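Local coordinates for 4-hydroxy-tetrahydrodipicolinate synthase (PDB 6T3T) that condenses pyruvate with aspartate-beta-semialdehyde to 4-hydroxy-tetrahydrodipicolinate, a step of lysine biosynthesis, and works as a homotetramer built as a dimer of dimers, at the interface of chains A and B and the interface of chains A and C. Numbering follows the deposited sequence. Chains: chain A/B/C, 4-hydroxy-tetrahydrodipicolinate synthase.

Contact 1 and contact 2 lie about 41 Å apart, measured between the centres of their C-alpha atoms. They share no residues and no secondary-structure elements. Chain A thus meets chain B and chain C through separate surfaces, as a dimer of dimers requires. Contact 2 is centred about 13 Å from A:Tyr133, the predicted proton donor and acceptor, and uses loops beside the active site. By family precedent it probably belongs to the tight dimer. Contact 1 is centred about 23 Å from A:Lys162, the predicted Schiff-base lysine. It involves peripheral helices and probably joins the two dimers.

Contact 1: the interface of chains A and B. Residues chain A 222, 224-225, 227-228; chain B 222-223, 225, 227-228.
The end of helix 212-223, the loop that follows and the start of helix 227-243 of chain A meet the same elements of chain B around a two-fold axis. This is probably the weaker face, between dimers. The patch is mostly apolar, and no N or O of one chain bonds directly to the other. The ring of A:Phe228 meets that of B:Tyr222 tip to tip, with the planes turned 85° apart, edge to face. Atom CE1 of A:Phe228 lies 3.5 Å from CE1 of B:Tyr222. CG of A:Phe228 is anti to its own carbonyl carbon (chi1 -53°), which points the ring at the other chain's turn. Its tip, CZ, reaches the backbone O of B:Tyr222 at 3.2 Å. Its CE2 packs on CA of B:Gly225 at 3.7 Å, with no side chain to intervene. One face of this ring is covered by CG of A:Pro227. An alanine in place of A:Phe228 would remove the ring that meets B:Tyr222 and B:Gly225, and would probably weaken this side of the patch. B:Phe228 makes the matching approach to the backbone turn of chain A at A:Gly225, with CZ 3.3 Å from the backbone O of A:Tyr222. Each tyrosine has CG anti to its backbone N. The ring of A:Tyr222, however, lies against B:Pro227, not against B:Phe228, so the two halves are not exact copies. A:Tyr222 slides past B:Pro227 in the opposite direction, bringing its hydroxyl end beside CB of the proline. A:Pro227 and B:Pro227 cross at about a right angle, with CG of the first 4.0 Å from CD of the second. A water provides the polar link. It lies in the ring plane at the edge of A:Tyr222, 2.9 Å from the phenol OH, and is 2.8 Å from the backbone O of B:Pro227.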
loop_
_atom_site.group_PDB
_atom_site.type_symbol
_atom_site.label_atom_id
_atom_site.label_comp_id
_atom_site.label_asym_id
_atom_site.label_seq_id
_atom_site.Cartn_x
_atom_site.Cartn_y
_atom_site.Cartn_z
ATOM N N TYR A 222 -21.109 -13.229 -21.568
ATOM C CA TYR A 222 -20.032 -14.097 -21.123
ATOM C C TYR A 222 -20.574 -15.451 -20.669
ATOM O O TYR A 222 -20.023 -16.498 -21.029
ATOM C CB TYR A 222 -19.190 -13.428 -20.017
ATOM C CG TYR A 222 -17.796 -14.022 -20.002
ATOM C CD1 TYR A 222 -16.806 -13.526 -20.843
ATOM C CD2 TYR A 222 -17.502 -15.132 -19.226
ATOM C CE1 TYR A 222 -15.555 -14.085 -20.882
ATOM C CE2 TYR A 222 -16.237 -15.700 -19.246
ATOM C CZ TYR A 222 -15.275 -15.183 -20.089
ATOM O OH TYR A 222 -14.012 -15.742 -20.144
ATOM N N GLU A 224 -23.061 -17.156 -21.596
ATOM C CA GLU A 224 -23.468 -18.032 -22.690
ATOM C C GLU A 224 -22.338 -18.320 -23.701
ATOM O O GLU A 224 -22.608 -18.851 -24.784
ATOM C CB GLU A 224 -24.749 -17.493 -23.356
ATOM C CG GLU A 224 -24.674 -16.262 -24.200
ATOM C CD GLU A 224 -26.011 -15.512 -24.226
ATOM O OE1 GLU A 224 -26.832 -15.706 -23.320
ATOM O OE2 GLU A 224 -26.261 -14.725 -25.163
ATOM N N GLY A 225 -21.079 -18.068 -23.337
ATOM C CA GLY A 225 -19.970 -18.462 -24.189
ATOM C C GLY A 225 -19.666 -17.557 -25.373
ATOM O O GLY A 225 -19.227 -18.035 -26.424
ATOM N N PRO A 227 -17.329 -14.726 -25.435
ATOM C CA PRO A 227 -16.396 -13.859 -24.694
ATOM C C PRO A 227 -16.029 -12.592 -25.448
ATOM O O PRO A 227 -15.811 -11.549 -24.816
ATOM C CB PRO A 227 -15.183 -14.768 -24.477
ATOM C CG PRO A 227 -15.274 -15.751 -25.651
ATOM C CD PRO A 227 -16.724 -16.018 -25.803
ATOM N N PHE A 228 -15.997 -12.638 -26.785
ATOM C CA PHE A 228 -15.542 -11.481 -27.555
ATOM C C PHE A 228 -16.608 -10.395 -27.692
ATOM O O PHE A 228 -16.275 -9.203 -27.658
ATOM C CB PHE A 228 -15.008 -11.963 -28.902
ATOM C CG PHE A 228 -13.966 -13.034 -28.742
ATOM C CD1 PHE A 228 -12.976 -12.886 -27.784
ATOM C CD2 PHE A 228 -14.028 -14.217 -29.463
ATOM C CE1 PHE A 228 -12.031 -13.875 -27.580
ATOM C CE2 PHE A 228 -13.074 -15.219 -29.264
ATOM C CZ PHE A 228 -12.080 -15.037 -28.316
ATOM N N TYR B 222 -8.816 -19.737 -24.780
ATOM C CA TYR B 222 -9.574 -18.489 -24.733
ATOM C C TYR B 222 -9.584 -17.824 -26.098
ATOM O O TYR B 222 -10.617 -17.301 -26.531
ATOM C CB TYR B 222 -9.044 -17.533 -23.656
ATOM C CG TYR B 222 -9.707 -16.167 -23.746
ATOM C CD1 TYR B 222 -9.300 -15.242 -24.696
ATOM C CD2 TYR B 222 -10.768 -15.820 -22.913
ATOM C CE1 TYR B 222 -9.913 -14.018 -24.810
ATOM C CE2 TYR B 222 -11.392 -14.561 -23.010
ATOM C CZ TYR B 222 -10.951 -13.682 -23.979
ATOM O OH TYR B 222 -11.502 -12.433 -24.179
ATOM N N LEU B 223 -8.435 -17.809 -26.774
ATOM C CA LEU B 223 -8.330 -17.149 -28.076
ATOM C C LEU B 223 -9.190 -17.837 -29.135
ATOM O O LEU B 223 -9.611 -17.195 -30.100
ATOM C CB LEU B 223 -6.872 -17.101 -28.522
ATOM C CG LEU B 223 -5.977 -16.189 -27.686
ATOM C CD1 LEU B 223 -4.492 -16.224 -28.178
ATOM C CD2 LEU B 223 -6.587 -14.797 -27.705
ATOM N N GLY B 225 -12.126 -18.865 -28.410
ATOM C CA GLY B 225 -13.498 -18.646 -28.009
ATOM C C GLY B 225 -14.078 -19.762 -27.172
ATOM O O GLY B 225 -15.280 -20.029 -27.251
ATOM N N PRO B 227 -14.103 -20.090 -23.555
ATOM C CA PRO B 227 -13.758 -19.556 -22.232
ATOM C C PRO B 227 -13.945 -20.553 -21.099
ATOM O O PRO B 227 -13.226 -20.477 -20.098
ATOM C CB PRO B 227 -14.723 -18.371 -22.082
ATOM C CG PRO B 227 -15.856 -18.700 -22.975
ATOM C CD PRO B 227 -15.274 -19.408 -24.138
ATOM N N PHE B 228 -14.897 -21.479 -21.209
ATOM C CA PHE B 228 -15.187 -22.332 -20.060
ATOM C C PHE B 228 -14.142 -23.420 -19.906
ATOM O O PHE B 228 -13.799 -23.794 -18.780
ATOM C CB PHE B 228 -16.604 -22.898 -20.186
ATOM C CG PHE B 228 -17.640 -21.820 -20.378
ATOM C CD1 PHE B 228 -17.513 -20.611 -19.714
ATOM C CD2 PHE B 228 -18.703 -21.986 -21.261
ATOM C CE1 PHE B 228 -18.435 -19.595 -19.891
ATOM C CE2 PHE B 228 -19.631 -20.985 -21.448
ATOM C CZ PHE B 228 -19.500 -19.780 -20.756
HETATM O O HOH W 1 -13.438 -18.081 -18.614
#

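Contact 2: the interface of chains A and C. Residues chain A 80-82, 105, 108, 110, 114, 118; chain C 49-50, 269-271.
On chain A, the loop after strand 72-76, the start of helix 82-95, the loop between strand 99-103 and helix 112-125, and the first turns of that helix meet chain C. Chain C presents its 3-10 helix 48-50 and the loop 269-271 between helices 251-259 and 276-295. The patch is probably part of the tight-dimer face near the active site. C:Pro270 is the main intruding residue. It follows a cis peptide bond, and its ring enters a pocket lined by A:Asn80, A:Pro105, A:Asn108, A:Pro110 and A:His118. Its CB packs against CG of A:Pro105 at 3.7 Å and also meets A:His118, whose side chain runs alongside in the same direction. A:Pro105 CG covers one face of the imidazole, over its centre. ND1 of A:His118 is hydrogen-bonded to OG1 of A:Thr82 at 2.6 Å, the donor undecided. That hydroxyl sits over the face of the C:Leu269 to C:Pro270 peptide, at nearly equal distances from its C, O and N. This suits close packing better than a straight bond. The backbone N of A:Thr82 makes a weak hydrogen bond to O of C:Leu269 (3.4 Å). A:Asn108 has CG in the crowded position between backbone N and carbonyl carbon (chi1 46°). Its amide ND2 donates to the backbone O of A:Asn80 at 2.9 Å, on a lone pair and in both group planes. This bond probably holds the amide in place while ND2 also passes CG of C:Pro270 at 3.6 Å. The side chain of A:Asn80 crosses C:Pro49 at about a right angle, with ND2 of A:Asn80 3.5 Å from CB of C:Pro49. Water 2 joins OD1 of A:Asn80 to the backbone O of C:Pro49. The chain A loops follow strands 72-76 and 99-103 at the C-terminal end of the TIM barrel, and A:Asn108 directly follows A:Tyr107 of the predicted proton relay; C:Pro270 comes from a loop between two helices.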
loop_
_atom_site.group_PDB
_atom_site.type_symbol
_atom_site.label_atom_id
_atom_site.label_comp_id
_atom_site.label_asym_id
_atom_site.label_seq_id
_atom_site.Cartn_x
_atom_site.Cartn_y
_atom_site.Cartn_z
ATOM N N ASN A 80 -21.603 -2.319 11.447
ATOM C CA ASN A 80 -20.441 -2.739 12.225
ATOM C C ASN A 80 -20.824 -3.104 13.655
ATOM O O ASN A 80 -19.942 -3.368 14.476
ATOM C CB ASN A 80 -19.350 -1.663 12.216
ATOM C CG ASN A 80 -19.803 -0.369 12.846
ATOM O OD1 ASN A 80 -20.960 -0.231 13.257
ATOM N ND2 ASN A 80 -18.887 0.588 12.936
ATOM N N SER A 81 -22.118 -3.076 13.967
ATOM C CA SER A 81 -22.679 -3.664 15.175
ATOM C C SER A 81 -23.441 -4.926 14.794
ATOM O O SER A 81 -24.415 -4.865 14.021
ATOM C CB SER A 81 -23.612 -2.687 15.883
ATOM O OG SER A 81 -24.411 -3.390 16.824
ATOM N N THR A 82 -23.006 -6.060 15.345
ATOM C CA THR A 82 -23.668 -7.322 15.048
ATOM C C THR A 82 -25.135 -7.271 15.456
ATOM O O THR A 82 -26.006 -7.720 14.713
ATOM C CB THR A 82 -22.926 -8.455 15.751
ATOM O OG1 THR A 82 -21.540 -8.414 15.370
ATOM C CG2 THR A 82 -23.519 -9.820 15.426
ATOM N N PRO A 105 -18.130 -5.571 8.795
ATOM C CA PRO A 105 -17.985 -4.424 9.696
ATOM C C PRO A 105 -16.912 -3.457 9.226
ATOM O O PRO A 105 -15.827 -3.856 8.803
ATOM C CB PRO A 105 -17.608 -5.078 11.030
ATOM C CG PRO A 105 -18.338 -6.375 11.013
ATOM C CD PRO A 105 -18.315 -6.825 9.537
ATOM N N ASN A 108 -14.336 -0.579 12.940
ATOM C CA ASN A 108 -13.810 -1.207 14.156
ATOM C C ASN A 108 -12.843 -2.345 13.863
ATOM O O ASN A 108 -12.222 -2.855 14.799
ATOM C CB ASN A 108 -14.940 -1.682 15.097
ATOM C CG ASN A 108 -16.052 -2.425 14.382
ATOM O OD1 ASN A 108 -15.890 -2.868 13.238
ATOM N ND2 ASN A 108 -17.213 -2.545 15.052
ATOM N N PRO A 110 -12.558 -5.693 12.973
ATOM C CA PRO A 110 -12.489 -6.964 13.708
ATOM C C PRO A 110 -11.513 -7.945 13.069
ATOM O O PRO A 110 -11.235 -7.902 11.873
ATOM C CB PRO A 110 -13.917 -7.496 13.637
ATOM C CG PRO A 110 -14.484 -6.889 12.425
ATOM C CD PRO A 110 -13.889 -5.503 12.366
ATOM N N GLY A 114 -13.506 -12.515 14.692
ATOM C CA GLY A 114 -14.612 -11.595 14.867
ATOM C C GLY A 114 -15.558 -11.584 13.680
ATOM O O GLY A 114 -16.771 -11.496 13.847
ATOM N N HIS A 118 -19.378 -12.649 13.772
ATOM C CA HIS A 118 -20.347 -11.641 13.352
ATOM C C HIS A 118 -21.304 -12.219 12.313
ATOM O O HIS A 118 -22.532 -12.177 12.471
ATOM C CB HIS A 118 -19.609 -10.426 12.790
ATOM C CG HIS A 118 -20.482 -9.409 12.129
ATOM N ND1 HIS A 118 -21.115 -8.407 12.834
ATOM C CD2 HIS A 118 -20.781 -9.200 10.822
ATOM C CE1 HIS A 118 -21.774 -7.632 11.989
ATOM N NE2 HIS A 118 -21.581 -8.087 10.763
ATOM N N PRO C 49 -18.944 1.971 18.370
ATOM C CA PRO C 49 -19.824 1.356 17.350
ATOM C C PRO C 49 -20.859 0.417 17.923
ATOM O O PRO C 49 -21.937 0.253 17.329
ATOM C CB PRO C 49 -18.844 0.605 16.438
ATOM C CG PRO C 49 -17.554 1.316 16.606
ATOM C CD PRO C 49 -17.520 1.728 18.045
ATOM N N THR C 50 -20.565 -0.227 19.047
ATOM C CA THR C 50 -21.471 -1.216 19.605
ATOM C C THR C 50 -22.229 -0.700 20.828
ATOM O O THR C 50 -22.993 -1.452 21.432
ATOM C CB THR C 50 -20.707 -2.503 19.916
ATOM O OG1 THR C 50 -19.529 -2.205 20.670
ATOM C CG2 THR C 50 -20.268 -3.181 18.587
ATOM N N LEU C 269 -19.751 -8.226 19.892
ATOM C CA LEU C 269 -19.462 -8.578 18.515
ATOM C C LEU C 269 -19.761 -7.374 17.619
ATOM O O LEU C 269 -20.736 -6.636 17.857
ATOM C CB LEU C 269 -20.286 -9.791 18.095
ATOM C CG LEU C 269 -19.858 -11.096 18.765
ATOM C CD1 LEU C 269 -20.839 -12.223 18.470
ATOM C CD2 LEU C 269 -18.437 -11.501 18.348
ATOM N N PRO C 270 -18.966 -7.148 16.576
ATOM C CA PRO C 270 -18.027 -8.081 15.944
ATOM C C PRO C 270 -16.618 -8.195 16.551
ATOM O O PRO C 270 -15.787 -8.939 16.000
ATOM C CB PRO C 270 -17.944 -7.524 14.521
ATOM C CG PRO C 270 -18.023 -6.008 14.756
ATOM C CD PRO C 270 -18.982 -5.833 15.909
ATOM N N LEU C 271 -16.328 -7.527 17.663
ATOM C CA LEU C 271 -15.009 -7.700 18.260
ATOM C C LEU C 271 -14.888 -9.084 18.879
ATOM O O LEU C 271 -15.832 -9.608 19.466
ATOM C CB LEU C 271 -14.739 -6.616 19.311
ATOM C CG LEU C 271 -14.427 -5.223 18.768
ATOM C CD1 LEU C 271 -14.073 -4.268 19.854
ATOM C CD2 LEU C 271 -13.294 -5.294 17.727
HETATM O O HOH W 2 -22.331 1.595 14.895
#